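Putative kinase (Chloroflexus aurantiacus, PDB 2RHM) is of unknown function but has the P-loop nucleoside triphosphate hydrolase fold and probably acts as a kinase that transfers phosphate from a nucleoside triphosphate. Local coordinates at residues B[18-22]-B[82-86]; B[24-29]-B[178-183]; B[40-45]-B[132-136]; B[109-113]-B[151-155]. All coordinates share one frame; numbering follows the deposited sequence.

How the contacts relate
Contacts 1, 2 and 4 gather on the five-stranded parallel sheet and the helices of one face; contact 3 lies away from it. Contacts 1 and 2 share helix 18-29: its first turn meets the end of strand 80-83 in contact 1, and its last turns pack on helix 175-187 in contact 2, centres about 13 Å apart. Contact 4 lies on strand 105-112, its centre about 11 Å from that of contact 1; Cys111 touches Lys18 and Leu21, and Ile109 touches Leu25 and Val182. Contact 3 is centred about 17 Å from contact 1 and about 27 Å from contact 2. Contacts 3 and 4 fall within the long loop closed when helix 175-187 packs back on helix 18-29, the helix of the probable P-loop.

Contact 1: B[18-22]-B[82-86]; sequences KTTLS and MESNF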
loop_
_atom_site.group_PDB
_atom_site.type_symbol
_atom_site.label_atom_id
_atom_site.label_comp_id
_atom_site.label_asym_id
_atom_site.label_seq_id
_atom_site.Cartn_x
_atom_site.Cartn_y
_atom_site.Cartn_z
ATOM N N LYS B 18 -7.993 4.132 -17.778
ATOM C CA LYS B 18 -7.263 4.590 -16.595
ATOM C C LYS B 18 -6.211 3.604 -16.095
ATOM O O LYS B 18 -5.163 4.014 -15.582
ATOM C CB LYS B 18 -8.236 4.989 -15.471
ATOM C CG LYS B 18 -9.139 3.882 -14.981
ATOM C CD LYS B 18 -10.043 4.394 -13.828
ATOM C CE LYS B 18 -11.081 3.374 -13.431
ATOM N NZ LYS B 18 -10.520 2.070 -13.043
ATOM N N THR B 19 -6.445 2.309 -16.247
ATOM C CA THR B 19 -5.452 1.346 -15.797
ATOM C C THR B 19 -4.179 1.478 -16.633
ATOM O O THR B 19 -3.078 1.693 -16.113
ATOM C CB THR B 19 -5.965 -0.096 -15.898
ATOM O OG1 THR B 19 -7.186 -0.203 -15.174
ATOM C CG2 THR B 19 -4.953 -1.031 -15.345
ATOM N N THR B 20 -4.325 1.397 -17.945
ATOM C CA THR B 20 -3.160 1.475 -18.830
ATOM C C THR B 20 -2.419 2.795 -18.692
ATOM O O THR B 20 -1.191 2.820 -18.619
ATOM C CB THR B 20 -3.596 1.293 -20.289
ATOM O OG1 THR B 20 -4.085 -0.042 -20.441
ATOM C CG2 THR B 20 -2.415 1.512 -21.253
ATOM N N LEU B 21 -3.184 3.875 -18.665
ATOM C CA LEU B 21 -2.650 5.209 -18.541
ATOM C C LEU B 21 -1.896 5.427 -17.230
ATOM O O LEU B 21 -0.785 5.959 -17.223
ATOM C CB LEU B 21 -3.759 6.234 -18.722
ATOM C CG LEU B 21 -3.299 7.693 -18.778
ATOM C CD1 LEU B 21 -4.250 8.530 -19.616
ATOM C CD2 LEU B 21 -3.090 8.335 -17.391
ATOM N N SER B 22 -2.475 4.979 -16.119
ATOM C CA SER B 22 -1.804 5.136 -14.836
ATOM C C SER B 22 -0.496 4.324 -14.798
ATOM O O SER B 22 0.522 4.775 -14.262
ATOM C CB SER B 22 -2.738 4.742 -13.698
ATOM O OG SER B 22 -3.011 3.366 -13.738
HETATM N N MSE B 82 -2.422 7.620 -7.742
HETATM C CA MSE B 82 -3.556 6.847 -7.251
HETATM C C MSE B 82 -4.552 6.702 -8.401
HETATM O O MSE B 82 -4.894 7.665 -9.063
HETATM C CB MSE B 82 -4.261 7.506 -6.059
HETATM C CG MSE B 82 -3.428 7.632 -4.788
HETATM SE SE MSE B 82 -4.404 8.602 -3.383
HETATM C CE MSE B 82 -5.996 7.446 -3.543
ATOM N N GLU B 83 -5.034 5.479 -8.598
ATOM C CA GLU B 83 -5.969 5.201 -9.679
ATOM C C GLU B 83 -7.192 4.466 -9.164
ATOM O O GLU B 83 -7.074 3.439 -8.481
ATOM C CB GLU B 83 -5.272 4.386 -10.765
ATOM C CG GLU B 83 -6.197 3.965 -11.893
ATOM C CD GLU B 83 -6.881 2.610 -11.627
ATOM O OE1 GLU B 83 -6.181 1.586 -11.445
ATOM O OE2 GLU B 83 -8.125 2.566 -11.618
ATOM N N SER B 84 -8.367 5.006 -9.488
ATOM C CA SER B 84 -9.644 4.377 -9.165
ATOM C C SER B 84 -10.743 5.079 -9.950
ATOM O O SER B 84 -10.502 6.106 -10.581
ATOM C CB SER B 84 -9.948 4.522 -7.678
ATOM O OG SER B 84 -11.077 3.734 -7.322
ATOM N N ASN B 85 -11.954 4.534 -9.897
ATOM C CA ASN B 85 -13.111 5.266 -10.392
ATOM C C ASN B 85 -13.628 6.097 -9.209
ATOM O O ASN B 85 -14.611 5.759 -8.568
ATOM C CB ASN B 85 -14.165 4.337 -11.008
ATOM C CG ASN B 85 -14.654 3.264 -10.068
ATOM O OD1 ASN B 85 -13.874 2.659 -9.321
ATOM N ND2 ASN B 85 -15.963 2.977 -10.139
ATOM N N PHE B 86 -12.930 7.193 -8.930
ATOM C CA PHE B 86 -13.230 8.012 -7.752
ATOM C C PHE B 86 -14.618 8.651 -7.817
ATOM O O PHE B 86 -15.106 9.040 -8.897
ATOM C CB PHE B 86 -12.180 9.100 -7.563
ATOM C CG PHE B 86 -10.824 8.593 -7.203
ATOM C CD1 PHE B 86 -10.540 8.208 -5.904
ATOM C CD2 PHE B 86 -9.816 8.509 -8.152
ATOM C CE1 PHE B 86 -9.272 7.766 -5.552
ATOM C CE2 PHE B 86 -8.556 8.055 -7.810
ATOM C CZ PHE B 86 -8.285 7.680 -6.520
HETATM O O HOH W 1 -11.930 1.010 -10.673
HETATM O O HOH W 2 -7.088 -0.627 -12.685
HETATM O O HOH W 3 -3.665 1.265 -12.322
#
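The probable P-loop (Walker A) lysine and threonine, Lys18 and Thr19, open helix 18-29; Lys18 points to the end of the neighbouring strand 80-83, and Thr19 reaches it through water. Lys18 NZ forms a salt bridge with Glu83 OE2 at 2.8 Å, arriving on the syn side but 32° out of the carboxylate plane. The two side chains cross at about a right angle. The lysine is extended as far as CE and turns at its last torsion (chi4 56°), which swings NZ onto the carboxylate, while CD lies 3.7 Å from Ser84 O. Glu83 has CG anti to the backbone N (chi1 176°) and bends at chi2, its CG passing 3.7 Å from Ser22 OG. The other carboxylate oxygen, Glu83 OE1, takes bonds from two waters and is bonded to Ser35 OG; one water also meets Thr19 OG1, the other donates to Ser22 OG. A third accepts from Lys18 NZ and donates to Asn85 OD1, which also bonds Lys36 NZ. With a bound benzoic acid about 5 Å from the Lys18 side chain, this buried network of lysine, acid and ordered water is consistent with the nucleotide-binding site of a P-loop kinase, here without a nucleotide in the model.

Contact 2: B[24-29]-B[178-183]; sequences ALATGL and IVQWVR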
loop_
_atom_site.group_PDB
_atom_site.type_symbol
_atom_site.label_atom_id
_atom_site.label_comp_id
_atom_site.label_asym_id
_atom_site.label_seq_id
_atom_site.Cartn_x
_atom_site.Cartn_y
_atom_site.Cartn_z
ATOM N N ALA B 24 1.405 3.577 -17.443
ATOM C CA ALA B 24 2.307 4.344 -18.296
ATOM C C ALA B 24 2.902 5.555 -17.565
ATOM O O ALA B 24 4.057 5.918 -17.799
ATOM C CB ALA B 24 1.572 4.827 -19.554
ATOM N N LEU B 25 2.103 6.181 -16.712
ATOM C CA LEU B 25 2.572 7.290 -15.893
ATOM C C LEU B 25 3.568 6.793 -14.851
ATOM O O LEU B 25 4.576 7.441 -14.595
ATOM C CB LEU B 25 1.411 8.002 -15.181
ATOM C CG LEU B 25 0.559 8.984 -15.967
ATOM C CD1 LEU B 25 -0.488 9.531 -15.048
ATOM C CD2 LEU B 25 1.387 10.112 -16.533
ATOM N N ALA B 26 3.298 5.635 -14.260
ATOM C CA ALA B 26 4.181 5.114 -13.235
ATOM C C ALA B 26 5.543 4.824 -13.856
ATOM O O ALA B 26 6.576 5.154 -13.275
ATOM C CB ALA B 26 3.613 3.877 -12.622
ATOM N N THR B 27 5.537 4.226 -15.049
ATOM C CA THR B 27 6.779 3.904 -15.768
ATOM C C THR B 27 7.478 5.157 -16.285
ATOM O O THR B 27 8.708 5.272 -16.211
ATOM C CB THR B 27 6.470 2.956 -16.962
ATOM O OG1 THR B 27 5.851 1.769 -16.469
ATOM C CG2 THR B 27 7.707 2.591 -17.697
ATOM N N GLY B 28 6.693 6.095 -16.797
ATOM C CA GLY B 28 7.211 7.337 -17.363
ATOM C C GLY B 28 7.740 8.354 -16.368
ATOM O O GLY B 28 8.648 9.125 -16.697
ATOM N N LEU B 29 7.181 8.362 -15.162
ATOM C CA LEU B 29 7.588 9.298 -14.105
ATOM C C LEU B 29 8.376 8.606 -12.979
ATOM O O LEU B 29 8.843 9.280 -12.055
ATOM C CB LEU B 29 6.356 9.964 -13.495
ATOM C CG LEU B 29 5.366 10.685 -14.423
ATOM C CD1 LEU B 29 4.084 10.998 -13.678
ATOM C CD2 LEU B 29 5.974 11.934 -15.012
ATOM N N ILE B 178 1.008 12.684 -22.803
ATOM C CA ILE B 178 0.293 12.704 -21.532
ATOM C C ILE B 178 1.294 12.694 -20.376
ATOM O O ILE B 178 1.186 13.492 -19.459
ATOM C CB ILE B 178 -0.703 11.537 -21.436
ATOM C CG1 ILE B 178 -1.765 11.665 -22.547
ATOM C CG2 ILE B 178 -1.352 11.522 -20.066
ATOM C CD1 ILE B 178 -2.537 10.387 -22.817
ATOM N N VAL B 179 2.314 11.844 -20.450
ATOM C CA VAL B 179 3.369 11.854 -19.441
ATOM C C VAL B 179 4.034 13.231 -19.361
ATOM O O VAL B 179 4.234 13.748 -18.264
ATOM C CB VAL B 179 4.441 10.783 -19.710
ATOM C CG1 VAL B 179 5.662 10.994 -18.797
ATOM C CG2 VAL B 179 3.860 9.386 -19.522
ATOM N N GLN B 180 4.358 13.829 -20.512
ATOM C CA GLN B 180 4.981 15.171 -20.529
ATOM C C GLN B 180 4.097 16.259 -19.916
ATOM O O GLN B 180 4.606 17.167 -19.247
ATOM C CB GLN B 180 5.406 15.588 -21.942
ATOM C CG GLN B 180 6.542 14.757 -22.501
ATOM C CD GLN B 180 7.653 14.574 -21.499
ATOM O OE1 GLN B 180 8.143 15.544 -20.917
ATOM N NE2 GLN B 180 8.043 13.321 -21.269
ATOM N N TRP B 181 2.797 16.187 -20.181
ATOM C CA TRP B 181 1.833 17.090 -19.556
ATOM C C TRP B 181 1.954 17.053 -18.032
ATOM O O TRP B 181 2.065 18.101 -17.387
ATOM C CB TRP B 181 0.417 16.751 -20.009
ATOM C CG TRP B 181 -0.626 17.720 -19.480
ATOM C CD1 TRP B 181 -1.046 18.878 -20.056
ATOM C CD2 TRP B 181 -1.360 17.588 -18.261
ATOM N NE1 TRP B 181 -2.004 19.467 -19.275
ATOM C CE2 TRP B 181 -2.213 18.704 -18.162
ATOM C CE3 TRP B 181 -1.382 16.633 -17.243
ATOM C CZ2 TRP B 181 -3.080 18.889 -17.075
ATOM C CZ3 TRP B 181 -2.240 16.814 -16.177
ATOM C CH2 TRP B 181 -3.076 17.932 -16.103
ATOM N N VAL B 182 1.966 15.847 -17.466
ATOM C CA VAL B 182 2.177 15.677 -16.024
ATOM C C VAL B 182 3.559 16.201 -15.594
ATOM O O VAL B 182 3.665 16.918 -14.608
ATOM C CB VAL B 182 2.014 14.188 -15.566
ATOM C CG1 VAL B 182 2.284 14.058 -14.078
ATOM C CG2 VAL B 182 0.634 13.677 -15.870
ATOM N N ARG B 183 4.618 15.863 -16.336
ATOM C CA ARG B 183 5.962 16.341 -15.978
ATOM C C ARG B 183 6.018 17.853 -15.890
ATOM O O ARG B 183 6.573 18.393 -14.936
ATOM C CB ARG B 183 7.032 15.843 -16.963
ATOM C CG ARG B 183 7.288 14.374 -16.866
ATOM C CD ARG B 183 8.466 13.929 -17.721
ATOM N NE ARG B 183 9.752 14.281 -17.119
ATOM C CZ ARG B 183 10.552 15.274 -17.513
ATOM N NH1 ARG B 183 10.229 16.069 -18.531
ATOM N NH2 ARG B 183 11.707 15.473 -16.878
#
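Leu25 and Leu29, one turn apart on helix 18-29, press their methyl groups against Val179 and Val182 of helix 175-187. The local axes approach to 9.9 Å and cross at -61°. Val179 is the knob: its side chain sits in a hole made by Ala24, Leu25, Gly28 and Leu29. With CG1 anti to the backbone N (chi1 169°), the valine spreads its two methyls over different walls, CG1 lying 3.9 Å from Leu29 CD2 and CG2 the same 3.9 Å from Leu25 CD2. Gly28 suits the close approach, since a beta carbon there would run into Val179 CG2. Val182 divides its methyls in a similar way: CG2 meets Leu25 CD2 at 3.7 Å, whereas CG1 meets Leu29 CD1 at 3.6 Å, the Leu29 and Val182 side chains crossing at about a right angle. The CB of Leu29 does not point at helix 175-187, but CG anti to the carbonyl carbon (chi1 -54°) brings its end nearer, one branch to each valine. Its CD2 also slides past Arg183, a tight approach, Leu29 CD2 to Arg183 CG 3.3 Å. Cutting Val179 back to an alanine is likely to leave Leu25 CD2 and Leu29 CD2 each without its valine methyl. Ile8 and Ile109 of the central sheet lie beneath Leu25 and Val182, so this is the helix-on-helix packing over one sheet face that is typical of a three-layer alpha/beta P-loop fold.

Contact 3: B[40-45]-B[132-136]; sequences KEVMFD and HPGHC
Two histidines of segment 132-136 each reach a carboxylate of helix 36-47, with the Phe44 ring set against both. His135 NE2 donates to Glu41 OE2 at 2.8 Å, almost straight at 177°; the oxygen lies in the imidazole plane and is met on its anti side, and the carboxylate stands 74° from the ring. His132 NE2 donates to Asp45 OD1 at 2.9 Å, here on the syn side with the planes 39° apart. That ring's ND1 accepts from Gly134 N at 3.0 Å, fixing its rotation from both ends. Phe44 turns its edge to the face of His135, centroids 5.4 Å apart, but lies oblique to His132. Gly134 CA sits over the Phe44 face as a CH-pi contact, 4.0 Å from the centroid. A leucine in place of His132 would probably leave Asp45 OD1 and Gly134 N without these partners. His135 lies about 6 Å from the bound benzoic acid, whose pocket includes Arg131 and Asp137, flanking the segment. The 3-10 segment 133-135 follows helix 115-127 and precedes helix 141-149 along the chain; the histidine-carboxylate bonds tie it to helix 36-47, and Ser55 OG, bonded to Lys40 NZ and His135 O, ties both to helix 52-75, while Asp45 packs on Met64 of the second subunit.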
loop_
_atom_site.group_PDB
_atom_site.type_symbol
_atom_site.label_atom_id
_atom_site.label_comp_id
_atom_site.label_asym_id
_atom_site.label_seq_id
_atom_site.Cartn_x
_atom_site.Cartn_y
_atom_site.Cartn_z
ATOM N N LYS B 40 -7.852 -4.750 -4.624
ATOM C CA LYS B 40 -8.976 -5.664 -4.522
ATOM C C LYS B 40 -8.532 -7.068 -4.891
ATOM O O LYS B 40 -8.868 -8.032 -4.195
ATOM C CB LYS B 40 -10.130 -5.253 -5.419
ATOM C CG LYS B 40 -10.805 -3.925 -5.062
ATOM C CD LYS B 40 -12.073 -3.664 -5.925
ATOM C CE LYS B 40 -13.154 -4.744 -5.748
ATOM N NZ LYS B 40 -14.372 -4.426 -6.583
ATOM N N GLU B 41 -7.763 -7.173 -5.971
ATOM C CA GLU B 41 -7.272 -8.476 -6.432
ATOM C C GLU B 41 -6.345 -9.172 -5.426
ATOM O O GLU B 41 -6.439 -10.386 -5.233
ATOM C CB GLU B 41 -6.664 -8.356 -7.822
ATOM C CG GLU B 41 -7.763 -8.007 -8.818
ATOM C CD GLU B 41 -7.286 -7.710 -10.198
ATOM O OE1 GLU B 41 -6.224 -8.232 -10.597
ATOM O OE2 GLU B 41 -8.016 -6.969 -10.886
ATOM N N VAL B 42 -5.490 -8.403 -4.758
ATOM C CA VAL B 42 -4.657 -8.959 -3.696
ATOM C C VAL B 42 -5.591 -9.518 -2.608
ATOM O O VAL B 42 -5.391 -10.622 -2.118
ATOM C CB VAL B 42 -3.699 -7.907 -3.099
ATOM C CG1 VAL B 42 -2.985 -8.466 -1.900
ATOM C CG2 VAL B 42 -2.685 -7.444 -4.151
HETATM N N MSE B 43 -6.636 -8.773 -2.254
HETATM C CA MSE B 43 -7.575 -9.257 -1.260
HETATM C C MSE B 43 -8.384 -10.472 -1.697
HETATM O O MSE B 43 -8.620 -11.359 -0.884
HETATM C CB MSE B 43 -8.482 -8.141 -0.766
HETATM C CG MSE B 43 -7.753 -7.288 0.233
HETATM SE SE MSE B 43 -8.896 -5.919 1.032
HETATM C CE MSE B 43 -8.790 -5.063 -0.105
ATOM N N PHE B 44 -8.820 -10.516 -2.952
ATOM C CA PHE B 44 -9.573 -11.677 -3.429
ATOM C C PHE B 44 -8.678 -12.918 -3.381
ATOM O O PHE B 44 -9.119 -14.014 -3.027
ATOM C CB PHE B 44 -10.055 -11.473 -4.868
ATOM C CG PHE B 44 -11.147 -10.445 -5.050
ATOM C CD1 PHE B 44 -12.209 -10.330 -4.171
ATOM C CD2 PHE B 44 -11.141 -9.626 -6.174
ATOM C CE1 PHE B 44 -13.215 -9.402 -4.394
ATOM C CE2 PHE B 44 -12.142 -8.699 -6.392
ATOM C CZ PHE B 44 -13.174 -8.580 -5.514
ATOM N N ASP B 45 -7.413 -12.750 -3.746
ATOM C CA ASP B 45 -6.461 -13.877 -3.688
ATOM C C ASP B 45 -6.183 -14.369 -2.258
ATOM O O ASP B 45 -6.063 -15.564 -2.024
ATOM C CB ASP B 45 -5.163 -13.524 -4.416
ATOM C CG ASP B 45 -5.347 -13.397 -5.931
ATOM O OD1 ASP B 45 -6.407 -13.772 -6.489
ATOM O OD2 ASP B 45 -4.417 -12.912 -6.582
ATOM N N HIS B 132 -10.098 -10.081 -13.249
ATOM C CA HIS B 132 -10.150 -11.036 -12.145
ATOM C C HIS B 132 -11.626 -11.378 -11.912
ATOM O O HIS B 132 -12.464 -10.472 -11.869
ATOM C CB HIS B 132 -9.559 -10.422 -10.867
ATOM C CG HIS B 132 -9.294 -11.412 -9.779
ATOM N ND1 HIS B 132 -10.301 -12.089 -9.122
ATOM C CD2 HIS B 132 -8.135 -11.831 -9.216
ATOM C CE1 HIS B 132 -9.776 -12.894 -8.220
ATOM N NE2 HIS B 132 -8.460 -12.757 -8.256
ATOM N N PRO B 133 -11.954 -12.675 -11.771
ATOM C CA PRO B 133 -13.362 -13.052 -11.624
ATOM C C PRO B 133 -14.041 -12.559 -10.342
ATOM O O PRO B 133 -15.262 -12.448 -10.308
ATOM C CB PRO B 133 -13.306 -14.584 -11.615
ATOM C CG PRO B 133 -11.932 -14.908 -11.118
ATOM C CD PRO B 133 -11.072 -13.856 -11.733
ATOM N N GLY B 134 -13.267 -12.261 -9.302
ATOM C CA GLY B 134 -13.835 -11.847 -8.018
ATOM C C GLY B 134 -14.560 -10.513 -8.049
ATOM O O GLY B 134 -15.378 -10.227 -7.171
ATOM N N HIS B 135 -14.272 -9.708 -9.066
ATOM C CA HIS B 135 -14.872 -8.380 -9.207
ATOM C C HIS B 135 -16.371 -8.487 -9.412
ATOM O O HIS B 135 -17.123 -7.577 -9.025
ATOM C CB HIS B 135 -14.255 -7.607 -10.370
ATOM C CG HIS B 135 -12.844 -7.175 -10.142
ATOM N ND1 HIS B 135 -12.490 -6.238 -9.191
ATOM C CD2 HIS B 135 -11.702 -7.525 -10.771
ATOM C CE1 HIS B 135 -11.187 -6.035 -9.250
ATOM N NE2 HIS B 135 -10.685 -6.796 -10.204
ATOM N N CYS B 136 -16.808 -9.601 -10.005
ATOM C CA CYS B 136 -18.220 -9.850 -10.231
ATOM C C CYS B 136 -18.839 -8.628 -10.875
ATOM O O CYS B 136 -19.833 -8.088 -10.385
ATOM C CB CYS B 136 -18.924 -10.170 -8.918
ATOM S SG CYS B 136 -18.511 -11.753 -8.227
HETATM O O HOH W 4 -8.700 -7.553 -13.176
#

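Contact 4: B[109-113]-B[151-155]; sequences IRCVA and GDIPP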
loop_
_atom_site.group_PDB
_atom_site.type_symbol
_atom_site.label_atom_id
_atom_site.label_comp_id
_atom_site.label_asym_id
_atom_site.label_seq_id
_atom_site.Cartn_x
_atom_site.Cartn_y
_atom_site.Cartn_z
ATOM N N ILE B 109 -5.926 13.450 -13.882
ATOM C CA ILE B 109 -6.202 12.972 -15.244
ATOM C C ILE B 109 -7.487 12.151 -15.220
ATOM O O ILE B 109 -7.625 11.188 -14.440
ATOM C CB ILE B 109 -5.060 12.129 -15.821
ATOM C CG1 ILE B 109 -3.756 12.910 -15.779
ATOM C CG2 ILE B 109 -5.378 11.725 -17.261
ATOM C CD1 ILE B 109 -2.606 12.165 -16.268
ATOM N N ARG B 110 -8.443 12.573 -16.040
ATOM C CA ARG B 110 -9.718 11.905 -16.143
ATOM C C ARG B 110 -9.800 11.215 -17.496
ATOM O O ARG B 110 -9.600 11.837 -18.530
ATOM C CB ARG B 110 -10.891 12.868 -15.992
ATOM C CG ARG B 110 -12.198 12.168 -16.302
ATOM C CD ARG B 110 -13.378 13.062 -16.241
ATOM N NE ARG B 110 -13.318 14.157 -17.205
ATOM C CZ ARG B 110 -14.358 14.916 -17.513
ATOM N NH1 ARG B 110 -15.533 14.686 -16.956
ATOM N NH2 ARG B 110 -14.236 15.900 -18.397
ATOM N N CYS B 111 -10.063 9.914 -17.476
ATOM C CA CYS B 111 -10.219 9.164 -18.705
ATOM C C CYS B 111 -11.683 9.030 -19.034
ATOM O O CYS B 111 -12.490 8.856 -18.140
ATOM C CB CYS B 111 -9.614 7.777 -18.554
ATOM S SG CYS B 111 -7.869 7.827 -18.191
ATOM N N VAL B 112 -12.010 9.106 -20.322
ATOM C CA VAL B 112 -13.380 8.992 -20.784
ATOM C C VAL B 112 -13.375 8.191 -22.096
ATOM O O VAL B 112 -12.341 8.046 -22.732
ATOM C CB VAL B 112 -14.025 10.396 -21.012
ATOM C CG1 VAL B 112 -14.061 11.219 -19.708
ATOM C CG2 VAL B 112 -13.301 11.162 -22.111
ATOM N N ALA B 113 -14.519 7.627 -22.457
ATOM C CA ALA B 113 -14.678 6.974 -23.761
ATOM C C ALA B 113 -16.143 6.789 -24.066
ATOM O O ALA B 113 -16.989 6.866 -23.175
ATOM C CB ALA B 113 -13.975 5.656 -23.805
ATOM N N GLY B 151 -22.281 8.645 -19.682
ATOM C CA GLY B 151 -21.532 9.896 -19.781
ATOM C C GLY B 151 -20.301 9.866 -18.891
ATOM O O GLY B 151 -20.052 8.893 -18.160
ATOM N N ASP B 152 -19.548 10.953 -18.930
ATOM C CA ASP B 152 -18.235 10.995 -18.320
ATOM C C ASP B 152 -18.215 11.170 -16.803
ATOM O O ASP B 152 -19.051 11.857 -16.229
ATOM C CB ASP B 152 -17.426 12.072 -19.010
ATOM C CG ASP B 152 -17.323 11.831 -20.502
ATOM O OD1 ASP B 152 -17.541 10.668 -20.937
ATOM O OD2 ASP B 152 -17.032 12.796 -21.234
ATOM N N ILE B 153 -17.264 10.515 -16.148
ATOM C CA ILE B 153 -17.199 10.580 -14.702
ATOM C C ILE B 153 -16.899 12.007 -14.266
ATOM O O ILE B 153 -16.035 12.680 -14.848
ATOM C CB ILE B 153 -16.124 9.624 -14.117
ATOM C CG1 ILE B 153 -16.388 9.337 -12.650
ATOM C CG2 ILE B 153 -14.735 10.187 -14.274
ATOM C CD1 ILE B 153 -15.538 8.208 -12.098
ATOM N N PRO B 154 -17.613 12.501 -13.251
ATOM C CA PRO B 154 -17.216 13.812 -12.746
ATOM C C PRO B 154 -15.848 13.768 -12.043
ATOM O O PRO B 154 -15.590 12.865 -11.248
ATOM C CB PRO B 154 -18.332 14.146 -11.744
ATOM C CG PRO B 154 -19.489 13.273 -12.175
ATOM C CD PRO B 154 -18.819 12.004 -12.575
ATOM N N PRO B 155 -14.982 14.756 -12.307
ATOM C CA PRO B 155 -13.675 14.729 -11.683
ATOM C C PRO B 155 -13.741 15.188 -10.230
ATOM O O PRO B 155 -14.720 15.850 -9.824
ATOM C CB PRO B 155 -12.865 15.712 -12.529
ATOM C CG PRO B 155 -13.851 16.649 -13.080
ATOM C CD PRO B 155 -15.163 15.941 -13.166
HETATM O O HOH W 5 -15.196 8.543 -17.408
HETATM O O HOH W 6 -16.534 8.133 -19.927
#
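The end of strand 105-112 and the irregular segment 151-155 run in opposite directions, 176° apart, their alpha carbons closest at Val112 and Asp152, 5.8 Å. The loop from helix 141-149 to strand 162-166 is thus laid along the strand end, with Ile153 touching His13 of the probable P-loop. Arg110 extends with CG anti to the backbone N (chi1 172°), then bends at chi3 (61°), carrying the guanidinium over to the loop. Its NH1 donates to Ile153 O at 3.0 Å; the acceptor lies in the guanidinium plane, although the donor is tilted from the carbonyl plane. The arginine CD slides along Ile153 CG2 at 3.7 Å. Beside it Val112 CG1 rests 3.4 Å from Asp152 CG, the two side chains crossing at about a right angle. One water donates to Cys111 O and accepts from Ile153 N; another accepts from Ala113 N at 3.3 Å and donates to Asp152 OD1. Arg110 NE bonds Thr164 OG1 of the adjoining strand 162-166, so the guanidinium bridges sheet and loop. Arg110 NH1 and Asp152 OD2 stand 4.9 Å apart, too far for direct pairing, and their attraction probably adds only a mild pull to a union that rests on one hydrogen bond to a carbonyl, two water bridges and close side-chain packing.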